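Local structure of endoribonuclease L-PSP/chorismate mutase-like domain-containing protein (Shewanella oneidensis, 2OTM) at residues G25-Y30 / M38-F43. The protein is of unknown function but belongs to the YjgF/chorismate mutase-like family and is a putative endoribonuclease. Residues are numbered along the deposited sequence; the frame is centred on the assembly and turned at random.
Sequences GNYEPY and MTSGQF
S40 meets the incoming loop with both its backbone and its side chain. Its N donates to P29 O over 2.9 Å, nearly straight at 171° but from above the carbonyl plane, while its OG donates to E28 O at 2.7 Å within the plane of that carbonyl. A chi1 of -67° sets OG beside its own backbone N, from where it reaches E28 O; with the N bond, S40 thus holds two successive carbonyls. OG is also hydrogen-bonded to R132 N of the second subunit. It lies oblique to the Y27 ring, 3.3 Å from CD1, and S40 CB packs against CE1. Replacing S40 by alanine would remove the hydroxyl and would probably leave E28 O and R132 N of the second subunit each short of that partner. Towards the phenol end of Y27 these direct contacts give way to a water, at the ring edge, between OH and G41 O; OH also binds L24 N. The carboxylate of E28 makes its salt bridge with R129 of the second subunit. Y30 and T39 form an antiparallel, non-hydrogen-bonded pair where strand 30-33, outermost within this chain, begins beside strand 36-39; P29 and Y30 rest on helix 62-84, and T39 joins strand 146-153 through L150.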
ATOM      1  N   GLY B  25       5.178 -17.669  -1.202  1.00 28.61           N
ATOM      2  CA  GLY B  25       3.961 -18.239  -0.660  1.00 28.12           C
ATOM      3  C   GLY B  25       3.025 -18.532  -1.820  1.00 28.64           C
ATOM      4  O   GLY B  25       3.450 -18.552  -2.976  1.00 29.40           O
ATOM      5  N   ASN B  26       1.747 -18.722  -1.527  1.00 26.10           N
ATOM      6  CA  ASN B  26       0.798 -19.222  -2.529  1.00 27.24           C
ATOM      7  C   ASN B  26       0.092 -18.112  -3.300  1.00 24.19           C
ATOM      8  O   ASN B  26      -1.141 -18.007  -3.304  1.00 24.67           O
ATOM      9  CB  ASN B  26      -0.172 -20.204  -1.866  1.00 28.92           C
ATOM     10  CG  ASN B  26       0.560 -21.466  -1.358  1.00 40.70           C
ATOM     11  OD1 ASN B  26       1.475 -21.970  -2.026  1.00 48.94           O
ATOM     12  ND2 ASN B  26       0.177 -21.959  -0.171  1.00 53.50           N
ATOM     13  N   TYR B  27       0.907 -17.306  -3.962  1.00 21.72           N
ATOM     14  CA  TYR B  27       0.459 -16.115  -4.697  1.00 21.00           C
ATOM     15  C   TYR B  27       1.197 -16.023  -6.039  1.00 21.93           C
ATOM     16  O   TYR B  27       2.193 -16.727  -6.277  1.00 20.84           O
ATOM     17  CB  TYR B  27       0.656 -14.837  -3.878  1.00 21.47           C
ATOM     18  CG  TYR B  27       2.077 -14.535  -3.510  1.00 21.53           C
ATOM     19  CD1 TYR B  27       2.888 -13.815  -4.362  1.00 21.47           C
ATOM     20  CD2 TYR B  27       2.619 -14.976  -2.302  1.00 22.84           C
ATOM     21  CE1 TYR B  27       4.214 -13.532  -4.045  1.00 18.65           C
ATOM     22  CE2 TYR B  27       3.944 -14.708  -1.970  1.00 22.56           C
ATOM     23  CZ  TYR B  27       4.738 -13.987  -2.844  1.00 21.40           C
ATOM     24  OH  TYR B  27       6.056 -13.703  -2.538  1.00 21.43           O
ATOM     25  N   GLU B  28       0.643 -15.215  -6.932  1.00 21.25           N
ATOM     26  CA  GLU B  28       1.170 -15.025  -8.275  1.00 21.15           C
ATOM     27  C   GLU B  28       2.222 -13.922  -8.260  1.00 21.60           C
ATOM     28  O   GLU B  28       2.058 -12.924  -7.552  1.00 22.17           O
ATOM     29  CB  GLU B  28       0.037 -14.594  -9.233  1.00 20.78           C
ATOM     30  CG  GLU B  28      -1.071 -15.625  -9.410  1.00 26.40           C
ATOM     31  CD  GLU B  28      -0.555 -16.895 -10.063  1.00 34.54           C
ATOM     32  OE1 GLU B  28       0.370 -16.786 -10.898  1.00 33.40           O
ATOM     33  OE2 GLU B  28      -1.046 -17.994  -9.717  1.00 36.82           O
ATOM     34  N   PRO B  29       3.311 -14.096  -9.008  1.00 23.97           N
ATOM     35  CA  PRO B  29       4.298 -13.030  -9.153  1.00 25.05           C
ATOM     36  C   PRO B  29       3.780 -11.746  -9.744  1.00 23.01           C
ATOM     37  O   PRO B  29       4.372 -10.715  -9.517  1.00 23.47           O
ATOM     38  CB  PRO B  29       5.335 -13.633 -10.098  1.00 24.60           C
ATOM     39  CG  PRO B  29       4.722 -14.818 -10.648  1.00 32.41           C
ATOM     40  CD  PRO B  29       3.780 -15.329  -9.644  1.00 28.24           C
ATOM     41  N   TYR B  30       2.703 -11.813 -10.514  1.00 22.14           N
ATOM     42  CA  TYR B  30       2.040 -10.619 -10.989  1.00 22.02           C
ATOM     43  C   TYR B  30       0.579 -10.925 -11.235  1.00 22.27           C
ATOM     44  O   TYR B  30       0.182 -12.104 -11.373  1.00 21.29           O
ATOM     45  CB  TYR B  30       2.692 -10.065 -12.272  1.00 22.60           C
ATOM     46  CG  TYR B  30       2.628 -10.974 -13.470  1.00 21.14           C
ATOM     47  CD1 TYR B  30       1.563 -10.938 -14.349  1.00 23.12           C
ATOM     48  CD2 TYR B  30       3.649 -11.872 -13.726  1.00 28.35           C
ATOM     49  CE1 TYR B  30       1.510 -11.793 -15.440  1.00 25.57           C
ATOM     50  CE2 TYR B  30       3.606 -12.710 -14.803  1.00 32.02           C
ATOM     51  CZ  TYR B  30       2.534 -12.671 -15.650  1.00 31.81           C
ATOM     52  OH  TYR B  30       2.510 -13.515 -16.723  1.00 37.26           O
HETATM   53  N   MSE B  38       0.426  -5.605 -12.144  1.00 22.50           N
HETATM   54  CA  MSE B  38       1.063  -5.299 -10.876  1.00 21.53           C
HETATM   55  C   MSE B  38       1.856  -6.491 -10.390  1.00 21.93           C
HETATM   56  O   MSE B  38       1.387  -7.622 -10.444  1.00 21.04           O
HETATM   57  CB  MSE B  38       0.028  -4.875  -9.863  1.00 22.29           C
HETATM   58  CG  MSE B  38      -1.036  -5.889  -9.599  1.00 28.37           C
HETATM   59 SE   MSE B  38      -2.534  -5.037  -8.773  0.75 29.81          SE
HETATM   60  CE  MSE B  38      -3.173  -4.001 -10.201  1.00 30.04           C
ATOM     61  N   THR B  39       3.069  -6.240  -9.908  1.00 21.37           N
ATOM     62  CA  THR B  39       3.898  -7.322  -9.381  1.00 20.26           C
ATOM     63  C   THR B  39       3.591  -7.580  -7.896  1.00 21.37           C
ATOM     64  O   THR B  39       3.022  -6.739  -7.199  1.00 21.22           O
ATOM     65  CB  THR B  39       5.393  -7.019  -9.551  1.00 23.05           C
ATOM     66  OG1 THR B  39       5.800  -6.001  -8.610  1.00 21.01           O
ATOM     67  CG2 THR B  39       5.669  -6.573 -10.966  1.00 19.17           C
ATOM     68  N   SER B  40       3.982  -8.763  -7.427  1.00 19.54           N
ATOM     69  CA  SER B  40       4.155  -9.027  -6.014  1.00 18.85           C
ATOM     70  C   SER B  40       5.557  -8.516  -5.657  1.00 19.80           C
ATOM     71  O   SER B  40       6.200  -7.844  -6.456  1.00 18.98           O
ATOM     72  CB  SER B  40       3.990 -10.508  -5.717  1.00 20.33           C
ATOM     73  OG  SER B  40       2.643 -10.900  -5.942  1.00 20.04           O
ATOM     74  N   GLY B  41       6.004  -8.763  -4.438  1.00 20.16           N
ATOM     75  CA  GLY B  41       7.237  -8.135  -3.953  1.00 18.71           C
ATOM     76  C   GLY B  41       8.477  -8.677  -4.619  1.00 19.96           C
ATOM     77  O   GLY B  41       8.631  -9.888  -4.762  1.00 21.33           O
ATOM     78  N   GLN B  42       9.382  -7.769  -4.988  1.00 19.59           N
ATOM     79  CA  GLN B  42      10.605  -8.098  -5.705  1.00 19.89           C
ATOM     80  C   GLN B  42      11.816  -7.714  -4.864  1.00 20.24           C
ATOM     81  O   GLN B  42      11.838  -6.661  -4.278  1.00 19.90           O
ATOM     82  CB  GLN B  42      10.666  -7.341  -7.027  1.00 21.91           C
ATOM     83  CG  GLN B  42       9.474  -7.586  -7.899  1.00 23.16           C
ATOM     84  CD  GLN B  42       9.484  -8.958  -8.532  1.00 30.57           C
ATOM     85  OE1 GLN B  42      10.513  -9.434  -8.988  1.00 29.16           O
ATOM     86  NE2 GLN B  42       8.316  -9.599  -8.568  1.00 33.41           N
ATOM     87  N   PHE B  43      12.777  -8.629  -4.791  1.00 20.15           N
ATOM     88  CA  PHE B  43      13.911  -8.541  -3.874  1.00 20.29           C
ATOM     89  C   PHE B  43      15.199  -8.245  -4.629  1.00 19.05           C
ATOM     90  O   PHE B  43      15.307  -8.523  -5.847  1.00 19.67           O
ATOM     91  CB  PHE B  43      14.098  -9.901  -3.215  1.00 21.85           C
ATOM     92  CG  PHE B  43      12.973 -10.305  -2.315  1.00 18.92           C
ATOM     93  CD1 PHE B  43      11.857 -10.978  -2.822  1.00 26.31           C
ATOM     94  CD2 PHE B  43      13.029 -10.043  -0.957  1.00 24.50           C
ATOM     95  CE1 PHE B  43      10.813 -11.351  -1.981  1.00 30.30           C
ATOM     96  CE2 PHE B  43      11.985 -10.409  -0.119  1.00 27.93           C
ATOM     97  CZ  PHE B  43      10.874 -11.061  -0.630  1.00 28.41           C
TER
HETATM   98  O   HOH W   1       7.421 -12.345  -4.189  1.00 23.06           O